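Local coordinates for protein lectin (Trichosanthes anguina, PDB 4HR6) that binds galactosides as the lectin chain of a nontoxic, three-chain homologue of type II ribosome-inactivating proteins, at residues Gly93-Ser107 / Thr117-Val131. Numbering follows the deposited sequence.
Sequences GTIMNPNYEDLALTS and TMEVNTYSASQGWRV
Leu103-Thr106 and Thr117-Val120 pair as an antiparallel beta hairpin, their short axes 4.5 Å apart at the nearest point. Ala104 with Glu119 and Thr106 with Thr117 are the hydrogen-bonded pairs. In the second, Thr106 N lies 2.8 Å from Thr117 O, and Thr117 N gives a bond back to Thr106 O. The bond from Glu119 N to Ala104 O is weak. Past one end of the pairing, Asn121 N reaches Asp102 O. Past the other, Ser107 N bonds to Ser126 O. At the start of segment 93-107, Trp129 N bonds to Gly93 O.

Trp129 NE1 donates to Leu105 O at 3.0 Å. The oxygen lies in the indole plane, but the N-H comes from well above the plane of the Leu105 carbonyl. Leu105 also packs over one indole face, its CD2 4.1 Å from the centroid of the five-membered ring. The chi1 of -177° sends the Leu105 side chain away from its own N, and CG and CD2 come to rest against the indole. Ile95 CD1 comes to 3.8 Å from Trp129 CB and also touches Val131. Leu35 of strand 33-36 adds to the packing round Trp129.

Gln127-Gly128-Trp129 is a QxW motif of the ricin-type beta-trefoil, and it follows a short 3-10 segment, Ala125-Ser126. Gln127 NE2 donates to Thr106 OG1 at 2.9 Å, nearly straight and in the amide plane. The hydroxyl in turn donates to Ala104 O. NE2 also donates to Val120 O, and OE1 accepts from Thr122 N, so both ends of the amide are held. A water accepts from Ile95 N and lies within bonding distance of Leu105 O and Gln127 O.

On the hairpin face carrying Leu105, Met118 is bent at chi2 and chi3. This folds its CE back to 3.9 Å from Leu103 CB.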
loop_
_atom_site.group_PDB
_atom_site.type_symbol
_atom_site.label_atom_id
_atom_site.label_comp_id
_atom_site.label_asym_id
_atom_site.label_seq_id
_atom_site.Cartn_x
_atom_site.Cartn_y
_atom_site.Cartn_z
ATOM N N GLY C 93 8.989 -8.059 -7.808
ATOM C CA GLY C 93 8.517 -8.345 -9.173
ATOM C C GLY C 93 9.366 -9.316 -9.994
ATOM O O GLY C 93 9.163 -9.454 -11.214
ATOM N N THR C 94 10.316 -9.980 -9.344
ATOM C CA THR C 94 11.124 -10.997 -9.997
ATOM C C THR C 94 10.415 -12.359 -9.955
ATOM O O THR C 94 10.031 -12.837 -8.887
ATOM C CB THR C 94 12.487 -11.168 -9.318
ATOM O OG1 THR C 94 13.167 -9.908 -9.271
ATOM C CG2 THR C 94 13.339 -12.192 -10.080
ATOM N N ILE C 95 10.256 -12.964 -11.126
ATOM C CA ILE C 95 9.781 -14.328 -11.267
ATOM C C ILE C 95 10.971 -15.185 -11.663
ATOM O O ILE C 95 11.597 -14.928 -12.686
ATOM C CB ILE C 95 8.701 -14.409 -12.364
ATOM C CG1 ILE C 95 7.466 -13.635 -11.899
ATOM C CG2 ILE C 95 8.370 -15.864 -12.697
ATOM C CD1 ILE C 95 6.304 -13.657 -12.855
ATOM N N MET C 96 11.266 -16.202 -10.867
ATOM C CA MET C 96 12.421 -17.055 -11.113
ATOM C C MET C 96 12.166 -18.505 -10.676
ATOM O O MET C 96 11.178 -18.795 -10.008
ATOM C CB MET C 96 13.645 -16.479 -10.391
ATOM C CG MET C 96 13.497 -16.372 -8.882
ATOM S SD MET C 96 14.347 -17.664 -7.955
ATOM C CE MET C 96 15.730 -16.729 -7.300
ATOM N N ASN C 97 13.068 -19.400 -11.075
ATOM C CA ASN C 97 13.056 -20.804 -10.663
ATOM C C ASN C 97 14.115 -21.044 -9.592
ATOM O O ASN C 97 15.301 -20.991 -9.885
ATOM C CB ASN C 97 13.338 -21.707 -11.868
ATOM C CG ASN C 97 13.294 -23.197 -11.522
ATOM O OD1 ASN C 97 13.961 -23.672 -10.579
ATOM N ND2 ASN C 97 12.522 -23.946 -12.300
ATOM N N PRO C 98 13.697 -21.333 -8.349
ATOM C CA PRO C 98 14.627 -21.477 -7.208
ATOM C C PRO C 98 15.887 -22.325 -7.461
ATOM O O PRO C 98 16.925 -22.086 -6.838
ATOM C CB PRO C 98 13.764 -22.154 -6.140
ATOM C CG PRO C 98 12.365 -21.793 -6.475
ATOM C CD PRO C 98 12.296 -21.575 -7.957
ATOM N N ASN C 99 15.791 -23.309 -8.351
ATOM C CA ASN C 99 16.923 -24.203 -8.640
ATOM C C ASN C 99 18.006 -23.545 -9.507
ATOM O O ASN C 99 19.195 -23.838 -9.347
ATOM C CB ASN C 99 16.424 -25.500 -9.299
ATOM C CG ASN C 99 15.435 -26.261 -8.428
ATOM O OD1 ASN C 99 14.307 -26.540 -8.845
ATOM N ND2 ASN C 99 15.849 -26.587 -7.206
ATOM N N TYR C 100 17.591 -22.662 -10.416
ATOM C CA TYR C 100 18.517 -21.928 -11.281
ATOM C C TYR C 100 18.654 -20.499 -10.781
ATOM O O TYR C 100 18.050 -19.574 -11.314
ATOM C CB TYR C 100 18.024 -21.981 -12.720
ATOM C CG TYR C 100 17.773 -23.399 -13.163
ATOM C CD1 TYR C 100 16.488 -23.927 -13.178
ATOM C CD2 TYR C 100 18.828 -24.229 -13.530
ATOM C CE1 TYR C 100 16.256 -25.234 -13.568
ATOM C CE2 TYR C 100 18.607 -25.539 -13.921
ATOM C CZ TYR C 100 17.320 -26.038 -13.937
ATOM O OH TYR C 100 17.091 -27.340 -14.323
ATOM N N GLU C 101 19.483 -20.331 -9.756
ATOM C CA GLU C 101 19.439 -19.140 -8.913
ATOM C C GLU C 101 19.850 -17.837 -9.604
ATOM O O GLU C 101 19.502 -16.755 -9.133
ATOM C CB GLU C 101 20.282 -19.353 -7.648
ATOM C CG GLU C 101 19.874 -18.447 -6.494
ATOM C CD GLU C 101 20.610 -18.751 -5.204
ATOM O OE1 GLU C 101 20.300 -18.103 -4.180
ATOM O OE2 GLU C 101 21.499 -19.631 -5.210
ATOM N N ASP C 102 20.575 -17.928 -10.712
ATOM C CA ASP C 102 21.124 -16.731 -11.344
ATOM C C ASP C 102 20.216 -16.159 -12.416
ATOM O O ASP C 102 20.436 -15.044 -12.888
ATOM C CB ASP C 102 22.495 -17.042 -11.936
ATOM C CG ASP C 102 23.491 -17.476 -10.881
ATOM O OD1 ASP C 102 23.600 -16.785 -9.842
ATOM O OD2 ASP C 102 24.162 -18.510 -11.091
ATOM N N LEU C 103 19.188 -16.914 -12.784
ATOM C CA LEU C 103 18.344 -16.559 -13.919
ATOM C C LEU C 103 17.006 -15.956 -13.481
ATOM O O LEU C 103 16.634 -16.034 -12.307
ATOM C CB LEU C 103 18.128 -17.793 -14.799
ATOM C CG LEU C 103 19.410 -18.308 -15.477
ATOM C CD1 LEU C 103 19.266 -19.761 -15.921
ATOM C CD2 LEU C 103 19.792 -17.419 -16.655
ATOM N N ALA C 104 16.293 -15.355 -14.435
ATOM C CA ALA C 104 15.038 -14.669 -14.149
ATOM C C ALA C 104 14.249 -14.440 -15.427
ATOM O O ALA C 104 14.827 -14.206 -16.486
ATOM C CB ALA C 104 15.317 -13.338 -13.472
ATOM N N LEU C 105 12.926 -14.488 -15.324
ATOM C CA LEU C 105 12.076 -14.347 -16.490
ATOM C C LEU C 105 12.275 -12.965 -17.101
ATOM O O LEU C 105 12.227 -11.952 -16.393
ATOM C CB LEU C 105 10.609 -14.575 -16.114
ATOM C CG LEU C 105 9.581 -14.543 -17.249
ATOM C CD1 LEU C 105 9.772 -15.732 -18.180
ATOM C CD2 LEU C 105 8.158 -14.530 -16.694
ATOM N N THR C 106 12.502 -12.931 -18.414
ATOM C CA THR C 106 12.888 -11.706 -19.113
ATOM C C THR C 106 12.157 -11.549 -20.435
ATOM O O THR C 106 11.747 -12.533 -21.048
ATOM C CB THR C 106 14.388 -11.696 -19.410
ATOM O OG1 THR C 106 15.110 -12.086 -18.240
ATOM C CG2 THR C 106 14.850 -10.303 -19.869
ATOM N N SER C 107 11.981 -10.299 -20.850
ATOM C CA SER C 107 11.461 -9.983 -22.165
ATOM C C SER C 107 12.398 -8.962 -22.800
ATOM O O SER C 107 12.255 -7.758 -22.583
ATOM C CB SER C 107 10.043 -9.443 -22.080
ATOM O OG SER C 107 9.539 -9.181 -23.375
ATOM N N THR C 117 12.143 -15.265 -22.285
ATOM C CA THR C 117 13.362 -16.028 -22.122
ATOM C C THR C 117 13.862 -15.956 -20.689
ATOM O O THR C 117 13.533 -15.024 -19.952
ATOM C CB THR C 117 14.458 -15.500 -23.086
ATOM O OG1 THR C 117 15.730 -16.058 -22.735
ATOM C CG2 THR C 117 14.562 -13.972 -23.037
ATOM N N MET C 118 14.647 -16.956 -20.304
ATOM C CA MET C 118 15.429 -16.897 -19.080
ATOM C C MET C 118 16.792 -16.266 -19.396
ATOM O O MET C 118 17.459 -16.644 -20.367
ATOM C CB MET C 118 15.586 -18.291 -18.474
ATOM C CG MET C 118 14.252 -18.969 -18.142
ATOM S SD MET C 118 13.218 -18.107 -16.918
ATOM C CE MET C 118 14.309 -18.223 -15.503
ATOM N N GLU C 119 17.166 -15.268 -18.591
ATOM C CA GLU C 119 18.422 -14.538 -18.744
ATOM C C GLU C 119 19.017 -14.298 -17.378
ATOM O O GLU C 119 18.342 -14.448 -16.356
ATOM C CB GLU C 119 18.198 -13.173 -19.412
ATOM C CG GLU C 119 17.506 -13.201 -20.767
ATOM C CD GLU C 119 18.341 -13.859 -21.860
ATOM O OE1 GLU C 119 19.518 -14.213 -21.596
ATOM O OE2 GLU C 119 17.808 -14.016 -22.985
ATOM N N VAL C 120 20.279 -13.896 -17.360
ATOM C CA VAL C 120 20.938 -13.575 -16.101
ATOM C C VAL C 120 20.139 -12.459 -15.421
ATOM O O VAL C 120 19.601 -11.554 -16.091
ATOM C CB VAL C 120 22.402 -13.128 -16.306
ATOM C CG1 VAL C 120 23.140 -13.104 -14.970
ATOM C CG2 VAL C 120 23.117 -14.042 -17.304
ATOM N N ASN C 121 20.034 -12.537 -14.100
ATOM C CA ASN C 121 19.250 -11.558 -13.354
ATOM C C ASN C 121 20.071 -10.314 -13.030
ATOM O O ASN C 121 20.988 -10.368 -12.220
ATOM C CB ASN C 121 18.686 -12.181 -12.068
ATOM C CG ASN C 121 17.738 -11.248 -11.322
ATOM O OD1 ASN C 121 17.112 -10.356 -11.909
ATOM N ND2 ASN C 121 17.627 -11.456 -10.023
ATOM N N THR C 122 19.721 -9.204 -13.674
ATOM C CA THR C 122 20.330 -7.899 -13.400
ATOM C C THR C 122 19.303 -6.894 -12.862
ATOM O O THR C 122 19.595 -5.704 -12.756
ATOM C CB THR C 122 20.997 -7.315 -14.662
ATOM O OG1 THR C 122 20.041 -7.218 -15.727
ATOM C CG2 THR C 122 22.156 -8.207 -15.092
ATOM N N TYR C 123 18.106 -7.376 -12.523
ATOM C CA TYR C 123 17.072 -6.538 -11.922
ATOM C C TYR C 123 16.691 -5.377 -12.824
ATOM O O TYR C 123 16.565 -4.235 -12.383
ATOM C CB TYR C 123 17.513 -6.041 -10.553
ATOM C CG TYR C 123 17.723 -7.158 -9.563
ATOM C CD1 TYR C 123 16.639 -7.762 -8.930
ATOM C CD2 TYR C 123 19.006 -7.608 -9.243
ATOM C CE1 TYR C 123 16.825 -8.780 -8.008
ATOM C CE2 TYR C 123 19.196 -8.630 -8.324
ATOM C CZ TYR C 123 18.102 -9.211 -7.710
ATOM O OH TYR C 123 18.281 -10.225 -6.798
ATOM N N SER C 124 16.496 -5.705 -14.091
ATOM C CA SER C 124 16.118 -4.754 -15.110
ATOM C C SER C 124 14.615 -4.638 -15.195
ATOM O O SER C 124 13.894 -5.542 -14.766
ATOM C CB SER C 124 16.669 -5.217 -16.467
ATOM O OG SER C 124 18.044 -5.541 -16.335
ATOM N N ALA C 125 14.155 -3.533 -15.778
ATOM C CA ALA C 125 12.741 -3.311 -16.041
ATOM C C ALA C 125 12.178 -4.365 -16.986
ATOM O O ALA C 125 10.978 -4.654 -16.957
ATOM C CB ALA C 125 12.511 -1.920 -16.611
ATOM N N SER C 126 13.041 -4.940 -17.817
ATOM C CA SER C 126 12.660 -6.053 -18.683
ATOM C C SER C 126 12.498 -7.364 -17.891
ATOM O O SER C 126 12.006 -8.358 -18.439
ATOM C CB SER C 126 13.708 -6.227 -19.793
ATOM O OG SER C 126 14.996 -6.448 -19.232
ATOM N N GLN C 127 12.925 -7.363 -16.623
ATOM C CA GLN C 127 12.758 -8.503 -15.711
ATOM C C GLN C 127 11.759 -8.256 -14.546
ATOM O O GLN C 127 11.771 -8.972 -13.537
ATOM C CB GLN C 127 14.131 -8.898 -15.159
ATOM C CG GLN C 127 15.138 -9.182 -16.272
ATOM C CD GLN C 127 16.468 -9.686 -15.759
ATOM O OE1 GLN C 127 17.110 -9.051 -14.914
ATOM N NE2 GLN C 127 16.901 -10.838 -16.277
ATOM N N GLY C 128 10.898 -7.251 -14.692
ATOM C CA GLY C 128 9.938 -6.879 -13.650
ATOM C C GLY C 128 8.538 -7.286 -14.033
ATOM O O GLY C 128 8.082 -7.029 -15.154
ATOM N N TRP C 129 7.840 -7.930 -13.108
ATOM C CA TRP C 129 6.494 -8.435 -13.409
ATOM C C TRP C 129 5.516 -8.159 -12.269
ATOM O O TRP C 129 5.906 -8.156 -11.118
ATOM C CB TRP C 129 6.554 -9.943 -13.665
ATOM C CG TRP C 129 7.566 -10.337 -14.672
ATOM C CD1 TRP C 129 8.840 -10.758 -14.433
ATOM C CD2 TRP C 129 7.395 -10.344 -16.082
ATOM N NE1 TRP C 129 9.474 -11.028 -15.613
ATOM C CE2 TRP C 129 8.608 -10.779 -16.645
ATOM C CE3 TRP C 129 6.328 -10.018 -16.930
ATOM C CZ2 TRP C 129 8.792 -10.901 -18.018
ATOM C CZ3 TRP C 129 6.506 -10.138 -18.301
ATOM C CH2 TRP C 129 7.734 -10.583 -18.832
ATOM N N ARG C 130 4.257 -7.932 -12.634
ATOM C CA ARG C 130 3.138 -7.843 -11.711
ATOM C C ARG C 130 2.225 -9.061 -11.869
ATOM O O ARG C 130 1.552 -9.228 -12.908
ATOM C CB ARG C 130 2.303 -6.594 -11.978
ATOM C CG ARG C 130 1.144 -6.433 -11.001
ATOM C CD ARG C 130 0.110 -5.458 -11.540
ATOM N NE ARG C 130 0.619 -4.088 -11.583
ATOM C CZ ARG C 130 -0.006 -3.069 -12.160
ATOM N NH1 ARG C 130 -1.173 -3.247 -12.768
ATOM N NH2 ARG C 130 0.558 -1.861 -12.154
ATOM N N VAL C 131 2.188 -9.883 -10.828
ATOM C CA VAL C 131 1.231 -10.983 -10.753
ATOM C C VAL C 131 -0.044 -10.441 -10.137
ATOM O O VAL C 131 -0.053 -10.012 -8.993
ATOM C CB VAL C 131 1.769 -12.121 -9.886
ATOM C CG1 VAL C 131 0.738 -13.232 -9.778
ATOM C CG2 VAL C 131 3.076 -12.624 -10.461
HETATM O O HOH W 1 11.704 -11.804 -13.493
#